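Local structure of haloperoxidase (Corallina officinalis, 1QHB) at residues D133-D138 with E572-T577; L155-A160 with N193-F198; S381-V386 with T494-F499; G412-N417 with V433-L438. The protein catalyses the halogenation of organic substrates with bromide and hydrogen peroxide, as a vanadate-dependent enzyme of twelve identical subunits that also binds calcium. All blocks are in the same frame, centred on the assembly; numbering follows the deposited sequence.

Overall arrangement
The four contacts form two pairs on opposite sides of the chain's centre. Contact 1 (133-138 with 572-577) and contact 3 (381-386 with 494-499) have centres about 13 Å apart and touch through Glu385, Gln574 and Leu382; both also meet a second subunit. Contacts 2 (155-160 with 193-198) and 4 (412-417 with 433-438) are likewise about 13 Å apart, packed together where helix 153-167 meets helix 432-437. Between the pairs, centres lie about 35 to 46 Å apart. Contact 1 closes a loop of the chain holding all the others; contact 2 precedes contact 3, inside which contact 4 is nested. One pair thus lies where the chain meets a second subunit; the other packs helices with no other chain touching it.

Contact 1 (D133-D138 with E572-T577); sequences DLEGPD and EEQSLT
Glu573 of helix 553-574 reaches to the loop at Gly136, where Gly136 N donates to Glu573 OE1 at 2.7 Å. The N-H comes from above the carboxylate plane, 40° out of it, and the bond is bent. Next to it, the following residue Gln574 gives a hydrogen bond from NE2 to OE1 of the preceding residue Glu135, at 2.9 Å. Here Glu135 OE1 lies close to the amide plane of Gln574, but the Glu135 carboxylate is again met from above, the two flat groups being turned 52° apart. Glu135 reaches across with CG between its own N and carbonyl carbon (chi1 68°) and the chain extended beyond. The backbone angles of Gly136 call for glycine, since a CB would press on the preceding carbonyl oxygen and on Pro137.

Further out, Asp133 OD1 accepts from Glu135 N at 3.1 Å, an Asx turn that shapes the loop before Gly136. Arg19 of a second subunit forms a salt bridge to Glu573 OE1, and Arg29 of the same chain holds OE2, so this buried carboxylate is gripped by two arginines besides the backbone. The loop after strand 123-124 is thereby joined to the last part of helix 553-574, with helix 11-28 against Glu573 and Leu576, while Leu134 of the second subunit packs on Glu573 and Gln574.

Contact 2 (L155-A160 with N193-F198); sequences LIAEMA and NGLEWF
Ala157 and Trp197 bring the backbones to 6.2 Å between their CA atoms, where the N-terminal half of helix 153-167 meets the start of the short helix 196-199. The close approach is consistent with a small residue here: the methyl of Ala157 points at the other segment and is shared by two aromatic side chains. Its CB lies 3.5 Å from Trp197 CB and 3.6 Å from Phe198 CE2, approaching both rings obliquely. Trp197 has CG anti to its backbone N (chi1 -170°), whereas Phe198 has CG beside its own N (chi1 -60°), and these different turns bring two consecutive aromatics to one methyl group. They also meet each other: Trp197 CD1 lies over one face of the Phe198 ring, 4.2 Å above its plane and displaced from the ring centre.

Leu195, at the N-cap position of the short helix, covers the neighbouring part of helix 153-167 with its two methyls. CD1 rests 3.5 Å from Ala160 CB and 3.8 Å from Ala157 CA, so it bridges successive turns of the helix. CD2 comes to 4.2 Å from Ile156 CG2. All six touching residues are buried and the interface is wholly apolar.

Leu192 of helix 182-192 touches both Ala160 and Phe198, while Leu434 and Val433 of helix 432-437 lie against Ile156. The N-cap residue and first turn of the short helix 196-199 thus pack on Ala157 and Ala160, one turn apart on helix 153-167, within the largely helical body of this vanadium haloperoxidase and away from its vanadate and calcium sites.

Contact 3 (S381-V386 with T494-F499); sequences SLVTEV and TILKAF
Ile495 is the bump of this interface, fitting among Leu382, Val383 and Val386 on the facing helix. Its CG2 sits against the backbone of Val383, 4.0 Å from Val383 CA, and comes within 4.1 Å of Leu382 CG. On another flank, Ile495 CG1 lies 3.9 Å from Val386 CG1, the two side chains running alongside in opposed senses, whereas Leu382 lies squarely across Ile495. The branches part because CG2 is anti to the backbone N while CG1 lies beside it (chi1 -70°), and CD1 then folds between Val386 CG1 and Leu382 CG. Val383 answers with a smaller projection: its CG2 meets Leu496 CG at 4.0 Å. An alanine in place of Ile495 would probably open a gap between Leu382 and Val386, leaving their side chains without their shared partner.

Leu571 of helix 553-574 lies against Leu382, and Leu534 of helix 530-548 against Leu496. The segment axes approach to 9.4 Å and run nearly antiparallel, at 156°. This is antiparallel packing of long helices in the helical bundle of vanadium haloperoxidases, here joining helix 376-402 to helix 484-499.

Contact 4 (G412-N417 with V433-L438); sequences GLISVN and VLVEEL
Ile414 packs its two branches against Leu434, Leu438 and Val435 of segment 433-438, and apolar contacts of this kind dominate. Its longer branch runs out to CD1, which lies 3.9 Å from Leu434 CG and 4.1 Å from Leu438 CD1. The chain is extended here (chi2 176°), carrying CD1 between the two leucines. Leu434 lies crosswise to Ile414 and also lays CD2 against Ile414 CG1, at 4.0 Å. The shorter branch, Ile414 CG2, meets Val435 CG2 at 4.0 Å, these side chains passing side by side with their tips pointing contrary ways. An alanine at Ile414 would probably leave a gap facing Leu434 and Leu438 and take from Val435 CG2 the methyl it packs against.

A polar group also meets an apolar one. Asn417, one turn after Ile414, has CG anti to its backbone N (chi1 170°) and brings OD1 to 3.4 Å from Val435 CG2, a van der Waals contact in which the side chains cross at a slant. The amide nitrogen is held from outside the two segments: Asn417 ND2 donates to Phe428 O and to Asp432 OD1, which fixes the flat group beside Val435 and ties it to the connection and to the first residue of the second helix.

Helix 153-167 borders the contact, with Tyr163 on Ile414, Ile156 on Leu434 and Ala160 on Leu438. The axes pass 9.9 Å apart at a crossing angle of -80°, so the two helices cross almost at right angles. This is near-orthogonal packing of helices 407-422 and 432-437, consecutive in the chain and joined by a short connection, in the all-helical part of the haloperoxidase fold.

Contact 1 (D133-D138 with E572-T577)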
loop_
_atom_site.group_PDB
_atom_site.type_symbol
_atom_site.label_atom_id
_atom_site.label_comp_id
_atom_site.label_asym_id
_atom_site.label_seq_id
_atom_site.Cartn_x
_atom_site.Cartn_y
_atom_site.Cartn_z
ATOM N N ASP A 133 -16.198 18.391 9.720
ATOM C CA ASP A 133 -16.858 17.876 10.906
ATOM C C ASP A 133 -16.441 16.399 10.980
ATOM O O ASP A 133 -16.288 15.795 9.931
ATOM C CB ASP A 133 -18.392 17.912 10.857
ATOM C CG ASP A 133 -18.960 17.978 12.272
ATOM O OD1 ASP A 133 -19.122 16.928 12.887
ATOM O OD2 ASP A 133 -19.204 19.100 12.804
ATOM N N LEU A 134 -16.377 15.862 12.183
ATOM C CA LEU A 134 -16.037 14.501 12.438
ATOM C C LEU A 134 -17.173 13.524 12.154
ATOM O O LEU A 134 -16.950 12.297 12.042
ATOM C CB LEU A 134 -15.506 14.371 13.884
ATOM C CG LEU A 134 -14.227 15.153 14.206
ATOM C CD1 LEU A 134 -13.722 14.774 15.599
ATOM C CD2 LEU A 134 -13.103 14.972 13.188
ATOM N N GLU A 135 -18.404 14.011 11.990
ATOM C CA GLU A 135 -19.489 13.045 11.711
ATOM C C GLU A 135 -20.505 13.651 10.780
ATOM O O GLU A 135 -20.694 14.887 10.769
ATOM C CB GLU A 135 -20.151 12.580 12.997
ATOM C CG GLU A 135 -20.945 13.640 13.737
ATOM C CD GLU A 135 -21.590 13.210 15.021
ATOM O OE1 GLU A 135 -21.430 12.034 15.471
ATOM O OE2 GLU A 135 -22.282 14.057 15.623
ATOM N N GLY A 136 -21.210 12.813 10.053
ATOM C CA GLY A 136 -22.237 13.313 9.126
ATOM C C GLY A 136 -21.683 13.780 7.801
ATOM O O GLY A 136 -20.478 13.890 7.577
ATOM N N PRO A 137 -22.583 14.046 6.853
ATOM C CA PRO A 137 -22.197 14.565 5.559
ATOM C C PRO A 137 -21.429 15.873 5.642
ATOM O O PRO A 137 -21.791 16.757 6.468
ATOM C CB PRO A 137 -23.509 14.847 4.847
ATOM C CG PRO A 137 -24.532 14.131 5.625
ATOM C CD PRO A 137 -24.062 13.955 7.025
ATOM N N ASP A 138 -20.388 15.960 4.814
ATOM C CA ASP A 138 -19.595 17.222 4.837
ATOM C C ASP A 138 -20.545 18.345 4.431
ATOM O O ASP A 138 -21.424 18.151 3.610
ATOM C CB ASP A 138 -18.346 17.130 3.949
ATOM C CG ASP A 138 -17.643 18.449 3.721
ATOM O OD1 ASP A 138 -17.008 18.914 4.706
ATOM O OD2 ASP A 138 -17.630 19.105 2.661
ATOM N N GLU A 572 -26.749 7.130 9.977
ATOM C CA GLU A 572 -26.131 6.027 9.208
ATOM C C GLU A 572 -24.671 5.756 9.574
ATOM O O GLU A 572 -24.282 4.598 9.667
ATOM C CB GLU A 572 -26.106 6.246 7.686
ATOM C CG GLU A 572 -27.543 6.367 7.157
ATOM C CD GLU A 572 -27.567 6.708 5.676
ATOM O OE1 GLU A 572 -26.545 7.238 5.177
ATOM O OE2 GLU A 572 -28.609 6.438 5.036
ATOM N N GLU A 573 -23.905 6.826 9.757
ATOM C CA GLU A 573 -22.503 6.676 10.148
ATOM C C GLU A 573 -22.355 6.133 11.561
ATOM O O GLU A 573 -21.461 5.279 11.736
ATOM C CB GLU A 573 -21.798 8.023 10.033
ATOM C CG GLU A 573 -21.509 8.331 8.563
ATOM C CD GLU A 573 -21.176 9.817 8.412
ATOM O OE1 GLU A 573 -20.338 10.364 9.160
ATOM O OE2 GLU A 573 -21.809 10.389 7.498
ATOM N N GLN A 574 -23.221 6.555 12.451
ATOM C CA GLN A 574 -23.211 6.072 13.819
ATOM C C GLN A 574 -23.683 4.649 13.956
ATOM O O GLN A 574 -23.343 3.979 14.948
ATOM C CB GLN A 574 -24.099 6.984 14.684
ATOM C CG GLN A 574 -23.283 8.226 15.080
ATOM C CD GLN A 574 -24.096 9.081 16.079
ATOM O OE1 GLN A 574 -25.175 8.716 16.512
ATOM N NE2 GLN A 574 -23.530 10.225 16.433
ATOM N N SER A 575 -24.355 4.084 12.962
ATOM C CA SER A 575 -24.826 2.718 13.028
ATOM C C SER A 575 -23.655 1.755 12.997
ATOM O O SER A 575 -23.792 0.641 13.498
ATOM C CB SER A 575 -25.801 2.386 11.895
ATOM O OG SER A 575 -25.126 2.369 10.647
ATOM N N LEU A 576 -22.470 2.151 12.524
ATOM C CA LEU A 576 -21.321 1.269 12.530
ATOM C C LEU A 576 -20.747 1.095 13.918
ATOM O O LEU A 576 -19.979 0.169 14.097
ATOM C CB LEU A 576 -20.242 1.779 11.589
ATOM C CG LEU A 576 -20.680 1.956 10.115
ATOM C CD1 LEU A 576 -19.543 2.637 9.373
ATOM C CD2 LEU A 576 -21.018 0.622 9.482
ATOM N N THR A 577 -21.137 1.878 14.918
ATOM C CA THR A 577 -20.548 1.773 16.236
ATOM C C THR A 577 -21.165 0.802 17.197
ATOM O O THR A 577 -20.547 0.561 18.239
ATOM C CB THR A 577 -20.608 3.195 16.888
ATOM O OG1 THR A 577 -21.988 3.591 17.044
ATOM C CG2 THR A 577 -19.938 4.220 16.011
#

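Contact 2 (L155-A160 with N193-F198)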
loop_
_atom_site.group_PDB
_atom_site.type_symbol
_atom_site.label_atom_id
_atom_site.label_comp_id
_atom_site.label_asym_id
_atom_site.label_seq_id
_atom_site.Cartn_x
_atom_site.Cartn_y
_atom_site.Cartn_z
ATOM N N LEU A 155 -42.044 34.350 -6.089
ATOM C CA LEU A 155 -41.577 35.406 -5.185
ATOM C C LEU A 155 -42.713 36.379 -4.928
ATOM O O LEU A 155 -42.940 36.892 -3.807
ATOM C CB LEU A 155 -40.348 36.059 -5.816
ATOM C CG LEU A 155 -39.560 37.140 -5.083
ATOM C CD1 LEU A 155 -40.227 38.496 -5.278
ATOM C CD2 LEU A 155 -39.437 36.885 -3.596
ATOM N N ILE A 156 -43.485 36.659 -5.990
ATOM C CA ILE A 156 -44.647 37.534 -5.841
ATOM C C ILE A 156 -45.553 36.990 -4.737
ATOM O O ILE A 156 -45.913 37.723 -3.802
ATOM C CB ILE A 156 -45.399 37.687 -7.161
ATOM C CG1 ILE A 156 -44.522 38.427 -8.178
ATOM C CG2 ILE A 156 -46.715 38.432 -6.920
ATOM C CD1 ILE A 156 -45.071 38.301 -9.582
ATOM N N ALA A 157 -45.924 35.710 -4.849
ATOM C CA ALA A 157 -46.726 35.091 -3.805
ATOM C C ALA A 157 -46.022 35.064 -2.459
ATOM O O ALA A 157 -46.718 35.095 -1.460
ATOM C CB ALA A 157 -47.010 33.621 -4.178
ATOM N N GLU A 158 -44.721 34.821 -2.339
ATOM C CA GLU A 158 -44.015 34.810 -1.088
ATOM C C GLU A 158 -44.077 36.204 -0.447
ATOM O O GLU A 158 -44.241 36.248 0.790
ATOM C CB GLU A 158 -42.533 34.451 -1.332
ATOM C CG GLU A 158 -42.410 32.920 -1.571
ATOM C CD GLU A 158 -40.989 32.453 -1.683
ATOM O OE1 GLU A 158 -40.047 33.238 -1.994
ATOM O OE2 GLU A 158 -40.755 31.248 -1.451
ATOM N N MET A 159 -43.852 37.265 -1.236
ATOM C CA MET A 159 -43.908 38.608 -0.665
ATOM C C MET A 159 -45.326 38.977 -0.220
ATOM O O MET A 159 -45.511 39.491 0.885
ATOM C CB MET A 159 -43.382 39.689 -1.594
ATOM C CG MET A 159 -41.876 39.693 -1.758
ATOM S SD MET A 159 -40.992 39.736 -0.195
ATOM C CE MET A 159 -41.309 41.375 0.408
ATOM N N ALA A 160 -46.342 38.620 -0.990
ATOM C CA ALA A 160 -47.741 38.906 -0.613
ATOM C C ALA A 160 -48.035 38.270 0.733
ATOM O O ALA A 160 -48.565 38.914 1.633
ATOM C CB ALA A 160 -48.731 38.342 -1.622
ATOM N N ASN A 193 -55.372 34.150 -3.197
ATOM C CA ASN A 193 -55.929 33.300 -4.247
ATOM C C ASN A 193 -56.050 34.017 -5.598
ATOM O O ASN A 193 -56.362 33.369 -6.608
ATOM C CB ASN A 193 -57.270 32.679 -3.895
ATOM C CG ASN A 193 -57.129 31.543 -2.906
ATOM O OD1 ASN A 193 -56.083 30.889 -2.901
ATOM N ND2 ASN A 193 -58.130 31.298 -2.080
ATOM N N GLY A 194 -55.737 35.292 -5.674
ATOM C CA GLY A 194 -55.704 35.982 -6.932
ATOM C C GLY A 194 -54.320 35.879 -7.540
ATOM O O GLY A 194 -54.151 36.460 -8.586
ATOM N N LEU A 195 -53.333 35.254 -6.918
ATOM C CA LEU A 195 -51.997 35.180 -7.478
ATOM C C LEU A 195 -51.804 33.836 -8.144
ATOM O O LEU A 195 -52.153 32.764 -7.657
ATOM C CB LEU A 195 -50.927 35.410 -6.413
ATOM C CG LEU A 195 -51.108 36.695 -5.588
ATOM C CD1 LEU A 195 -50.107 36.709 -4.447
ATOM C CD2 LEU A 195 -50.906 37.897 -6.503
ATOM N N GLU A 196 -51.186 33.863 -9.318
ATOM C CA GLU A 196 -50.912 32.689 -10.136
ATOM C C GLU A 196 -50.208 31.568 -9.400
ATOM O O GLU A 196 -50.554 30.396 -9.621
ATOM C CB GLU A 196 -50.070 33.198 -11.312
ATOM C CG GLU A 196 -49.583 32.106 -12.246
ATOM C CD GLU A 196 -48.616 32.659 -13.288
ATOM O OE1 GLU A 196 -48.328 33.878 -13.346
ATOM O OE2 GLU A 196 -48.154 31.808 -14.075
ATOM N N TRP A 197 -49.232 31.829 -8.530
ATOM C CA TRP A 197 -48.586 30.738 -7.802
ATOM C C TRP A 197 -49.602 29.802 -7.162
ATOM O O TRP A 197 -49.601 28.554 -7.283
ATOM C CB TRP A 197 -47.658 31.298 -6.719
ATOM C CG TRP A 197 -46.788 30.236 -6.087
ATOM C CD1 TRP A 197 -46.862 29.810 -4.786
ATOM C CD2 TRP A 197 -45.764 29.458 -6.700
ATOM N NE1 TRP A 197 -45.972 28.807 -4.575
ATOM C CE2 TRP A 197 -45.266 28.578 -5.733
ATOM C CE3 TRP A 197 -45.187 29.450 -7.988
ATOM C CZ2 TRP A 197 -44.211 27.679 -5.966
ATOM C CZ3 TRP A 197 -44.145 28.575 -8.239
ATOM C CH2 TRP A 197 -43.694 27.687 -7.236
ATOM N N PHE A 198 -50.586 30.404 -6.459
ATOM C CA PHE A 198 -51.592 29.613 -5.774
ATOM C C PHE A 198 -52.776 29.166 -6.628
ATOM O O PHE A 198 -53.327 28.096 -6.338
ATOM C CB PHE A 198 -52.150 30.399 -4.576
ATOM C CG PHE A 198 -51.164 30.806 -3.516
ATOM C CD1 PHE A 198 -50.612 29.878 -2.649
ATOM C CD2 PHE A 198 -50.838 32.132 -3.320
ATOM C CE1 PHE A 198 -49.716 30.231 -1.657
ATOM C CE2 PHE A 198 -49.948 32.533 -2.336
ATOM C CZ PHE A 198 -49.379 31.580 -1.504
#

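Contact 3 (S381-V386 with T494-F499)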
loop_
_atom_site.group_PDB
_atom_site.type_symbol
_atom_site.label_atom_id
_atom_site.label_comp_id
_atom_site.label_asym_id
_atom_site.label_seq_id
_atom_site.Cartn_x
_atom_site.Cartn_y
_atom_site.Cartn_z
ATOM N N SER A 381 -28.715 13.691 23.986
ATOM C CA SER A 381 -27.503 14.252 23.381
ATOM C C SER A 381 -27.584 14.336 21.863
ATOM O O SER A 381 -27.086 15.260 21.218
ATOM C CB SER A 381 -26.275 13.435 23.757
ATOM O OG SER A 381 -25.756 13.812 25.019
ATOM N N LEU A 382 -28.201 13.317 21.280
ATOM C CA LEU A 382 -28.301 13.211 19.822
ATOM C C LEU A 382 -29.145 14.324 19.235
ATOM O O LEU A 382 -28.762 14.882 18.198
ATOM C CB LEU A 382 -28.800 11.819 19.430
ATOM C CG LEU A 382 -28.642 11.291 18.009
ATOM C CD1 LEU A 382 -27.248 11.563 17.475
ATOM C CD2 LEU A 382 -28.926 9.792 17.920
ATOM N N VAL A 383 -30.236 14.762 19.900
ATOM C CA VAL A 383 -31.065 15.796 19.283
ATOM C C VAL A 383 -30.356 17.133 19.198
ATOM O O VAL A 383 -30.648 18.032 18.380
ATOM C CB VAL A 383 -32.389 15.850 20.061
ATOM C CG1 VAL A 383 -32.198 16.422 21.468
ATOM C CG2 VAL A 383 -33.380 16.722 19.311
ATOM N N THR A 384 -29.469 17.379 20.164
ATOM C CA THR A 384 -28.761 18.669 20.239
ATOM C C THR A 384 -27.479 18.633 19.436
ATOM O O THR A 384 -27.147 19.649 18.844
ATOM C CB THR A 384 -28.395 19.040 21.700
ATOM O OG1 THR A 384 -27.614 17.966 22.254
ATOM C CG2 THR A 384 -29.633 19.176 22.563
ATOM N N GLU A 385 -26.806 17.486 19.332
ATOM C CA GLU A 385 -25.512 17.437 18.615
ATOM C C GLU A 385 -25.637 17.578 17.114
ATOM O O GLU A 385 -24.690 18.053 16.479
ATOM C CB GLU A 385 -24.742 16.173 18.967
ATOM C CG GLU A 385 -24.770 15.020 17.962
ATOM C CD GLU A 385 -24.062 13.785 18.483
ATOM O OE1 GLU A 385 -24.272 13.423 19.659
ATOM O OE2 GLU A 385 -23.265 13.125 17.746
ATOM N N VAL A 386 -26.774 17.226 16.511
ATOM C CA VAL A 386 -26.910 17.370 15.062
ATOM C C VAL A 386 -27.015 18.840 14.713
ATOM O O VAL A 386 -26.870 19.127 13.542
ATOM C CB VAL A 386 -28.144 16.651 14.508
ATOM C CG1 VAL A 386 -28.033 15.171 14.831
ATOM C CG2 VAL A 386 -29.491 17.150 15.077
ATOM N N THR A 494 -36.195 15.017 12.875
ATOM C CA THR A 494 -35.822 13.750 12.254
ATOM C C THR A 494 -35.245 12.831 13.326
ATOM O O THR A 494 -35.755 11.694 13.445
ATOM C CB THR A 494 -34.818 13.967 11.109
ATOM O OG1 THR A 494 -35.512 14.744 10.135
ATOM C CG2 THR A 494 -34.385 12.658 10.436
ATOM N N ILE A 495 -34.407 13.373 14.227
ATOM C CA ILE A 495 -33.860 12.512 15.292
ATOM C C ILE A 495 -34.957 12.027 16.214
ATOM O O ILE A 495 -34.980 10.862 16.678
ATOM C CB ILE A 495 -32.817 13.306 16.116
ATOM C CG1 ILE A 495 -31.531 13.594 15.376
ATOM C CG2 ILE A 495 -32.469 12.579 17.446
ATOM C CD1 ILE A 495 -30.867 12.386 14.682
ATOM N N LEU A 496 -35.820 12.941 16.662
ATOM C CA LEU A 496 -36.907 12.573 17.557
ATOM C C LEU A 496 -37.889 11.604 16.887
ATOM O O LEU A 496 -38.387 10.725 17.582
ATOM C CB LEU A 496 -37.660 13.833 18.021
ATOM C CG LEU A 496 -36.874 14.823 18.889
ATOM C CD1 LEU A 496 -37.710 16.096 19.105
ATOM C CD2 LEU A 496 -36.475 14.200 20.205
ATOM N N LYS A 497 -38.223 11.773 15.601
ATOM C CA LYS A 497 -39.188 10.807 15.028
ATOM C C LYS A 497 -38.497 9.446 14.877
ATOM O O LYS A 497 -39.192 8.469 14.953
ATOM C CB LYS A 497 -39.745 11.244 13.699
ATOM C CG LYS A 497 -40.579 12.515 13.632
ATOM C CD LYS A 497 -41.118 12.765 12.254
ATOM C CE LYS A 497 -40.008 13.093 11.287
ATOM N NZ LYS A 497 -40.437 13.642 9.969
ATOM N N ALA A 498 -37.196 9.296 14.706
ATOM C CA ALA A 498 -36.501 8.047 14.646
ATOM C C ALA A 498 -36.475 7.411 16.045
ATOM O O ALA A 498 -36.567 6.187 16.157
ATOM C CB ALA A 498 -35.026 8.210 14.228
ATOM N N PHE A 499 -36.228 8.221 17.067
ATOM C CA PHE A 499 -35.993 7.633 18.373
ATOM C C PHE A 499 -37.253 7.244 19.127
ATOM O O PHE A 499 -37.197 6.342 19.978
ATOM C CB PHE A 499 -35.212 8.687 19.186
ATOM C CG PHE A 499 -34.185 8.027 20.048
ATOM C CD1 PHE A 499 -34.548 7.419 21.229
ATOM C CD2 PHE A 499 -32.880 8.002 19.648
ATOM C CE1 PHE A 499 -33.583 6.807 22.016
ATOM C CE2 PHE A 499 -31.918 7.363 20.393
ATOM C CZ PHE A 499 -32.275 6.778 21.584
#

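Contact 4 (G412-N417 with V433-L438)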
loop_
_atom_site.group_PDB
_atom_site.type_symbol
_atom_site.label_atom_id
_atom_site.label_comp_id
_atom_site.label_asym_id
_atom_site.label_seq_id
_atom_site.Cartn_x
_atom_site.Cartn_y
_atom_site.Cartn_z
ATOM N N GLY A 412 -37.645 46.925 0.441
ATOM C CA GLY A 412 -36.924 48.150 0.111
ATOM C C GLY A 412 -37.016 48.419 -1.401
ATOM O O GLY A 412 -37.148 49.575 -1.845
ATOM N N LEU A 413 -36.859 47.385 -2.240
ATOM C CA LEU A 413 -36.877 47.548 -3.684
ATOM C C LEU A 413 -38.255 47.962 -4.149
ATOM O O LEU A 413 -38.430 48.754 -5.066
ATOM C CB LEU A 413 -36.490 46.244 -4.415
ATOM C CG LEU A 413 -35.048 45.724 -4.226
ATOM C CD1 LEU A 413 -34.880 44.400 -4.955
ATOM C CD2 LEU A 413 -34.034 46.764 -4.685
ATOM N N ILE A 414 -39.276 47.364 -3.601
ATOM C CA ILE A 414 -40.675 47.658 -3.880
ATOM C C ILE A 414 -40.990 49.086 -3.450
ATOM O O ILE A 414 -41.598 49.795 -4.238
ATOM C CB ILE A 414 -41.536 46.683 -3.057
ATOM C CG1 ILE A 414 -41.386 45.275 -3.649
ATOM C CG2 ILE A 414 -42.971 47.168 -2.970
ATOM C CD1 ILE A 414 -42.113 44.184 -2.874
ATOM N N SER A 415 -40.589 49.504 -2.230
ATOM C CA SER A 415 -40.933 50.860 -1.819
ATOM C C SER A 415 -40.327 51.913 -2.739
ATOM O O SER A 415 -40.997 52.851 -3.207
ATOM C CB SER A 415 -40.486 51.100 -0.365
ATOM O OG SER A 415 -41.240 52.261 0.042
ATOM N N VAL A 416 -39.031 51.786 -3.042
ATOM C CA VAL A 416 -38.350 52.724 -3.933
ATOM C C VAL A 416 -38.973 52.737 -5.317
ATOM O O VAL A 416 -39.212 53.828 -5.843
ATOM C CB VAL A 416 -36.863 52.382 -4.011
ATOM C CG1 VAL A 416 -36.131 53.119 -5.123
ATOM C CG2 VAL A 416 -36.260 52.676 -2.648
ATOM N N ASN A 417 -39.226 51.575 -5.948
ATOM C CA ASN A 417 -39.841 51.568 -7.273
ATOM C C ASN A 417 -41.224 52.203 -7.330
ATOM O O ASN A 417 -41.586 52.920 -8.293
ATOM C CB ASN A 417 -39.960 50.115 -7.721
ATOM C CG ASN A 417 -40.760 49.784 -8.953
ATOM O OD1 ASN A 417 -41.990 49.811 -9.046
ATOM N ND2 ASN A 417 -40.077 49.400 -10.027
ATOM N N VAL A 433 -43.440 44.211 -12.106
ATOM C CA VAL A 433 -44.538 43.249 -12.026
ATOM C C VAL A 433 -44.825 42.855 -10.590
ATOM O O VAL A 433 -45.980 42.697 -10.222
ATOM C CB VAL A 433 -44.200 42.047 -12.889
ATOM C CG1 VAL A 433 -45.237 40.934 -12.776
ATOM C CG2 VAL A 433 -44.080 42.506 -14.339
ATOM N N LEU A 434 -43.793 42.761 -9.768
ATOM C CA LEU A 434 -43.979 42.448 -8.345
ATOM C C LEU A 434 -44.807 43.572 -7.723
ATOM O O LEU A 434 -45.826 43.314 -7.076
ATOM C CB LEU A 434 -42.583 42.278 -7.743
ATOM C CG LEU A 434 -42.355 42.156 -6.241
ATOM C CD1 LEU A 434 -43.072 40.987 -5.604
ATOM C CD2 LEU A 434 -40.860 42.004 -5.974
ATOM N N VAL A 435 -44.460 44.834 -8.016
ATOM C CA VAL A 435 -45.234 45.957 -7.473
ATOM C C VAL A 435 -46.649 45.974 -8.023
ATOM O O VAL A 435 -47.597 46.127 -7.246
ATOM C CB VAL A 435 -44.521 47.299 -7.751
ATOM C CG1 VAL A 435 -45.376 48.503 -7.430
ATOM C CG2 VAL A 435 -43.218 47.357 -6.982
ATOM N N GLU A 436 -46.837 45.751 -9.331
ATOM C CA GLU A 436 -48.192 45.820 -9.866
ATOM C C GLU A 436 -49.125 44.791 -9.252
ATOM O O GLU A 436 -50.275 45.095 -8.922
ATOM C CB GLU A 436 -48.128 45.650 -11.382
ATOM C CG GLU A 436 -49.493 45.611 -12.049
ATOM C CD GLU A 436 -49.359 45.078 -13.467
ATOM O OE1 GLU A 436 -48.629 45.714 -14.262
ATOM O OE2 GLU A 436 -49.964 44.034 -13.783
ATOM N N GLU A 437 -48.672 43.538 -9.140
ATOM C CA GLU A 437 -49.515 42.492 -8.597
ATOM C C GLU A 437 -49.817 42.603 -7.108
ATOM O O GLU A 437 -50.793 41.956 -6.730
ATOM C CB GLU A 437 -48.847 41.120 -8.771
ATOM C CG GLU A 437 -48.331 40.919 -10.176
ATOM C CD GLU A 437 -49.236 40.064 -11.027
ATOM O OE1 GLU A 437 -50.395 39.817 -10.633
ATOM O OE2 GLU A 437 -48.711 39.649 -12.083
ATOM N N LEU A 438 -49.026 43.297 -6.314
ATOM C CA LEU A 438 -49.320 43.458 -4.894
ATOM C C LEU A 438 -50.026 44.764 -4.575
ATOM O O LEU A 438 -50.100 45.118 -3.383
ATOM C CB LEU A 438 -47.987 43.502 -4.116
ATOM C CG LEU A 438 -47.129 42.235 -4.133
ATOM C CD1 LEU A 438 -45.849 42.492 -3.361
ATOM C CD2 LEU A 438 -47.928 41.072 -3.553
#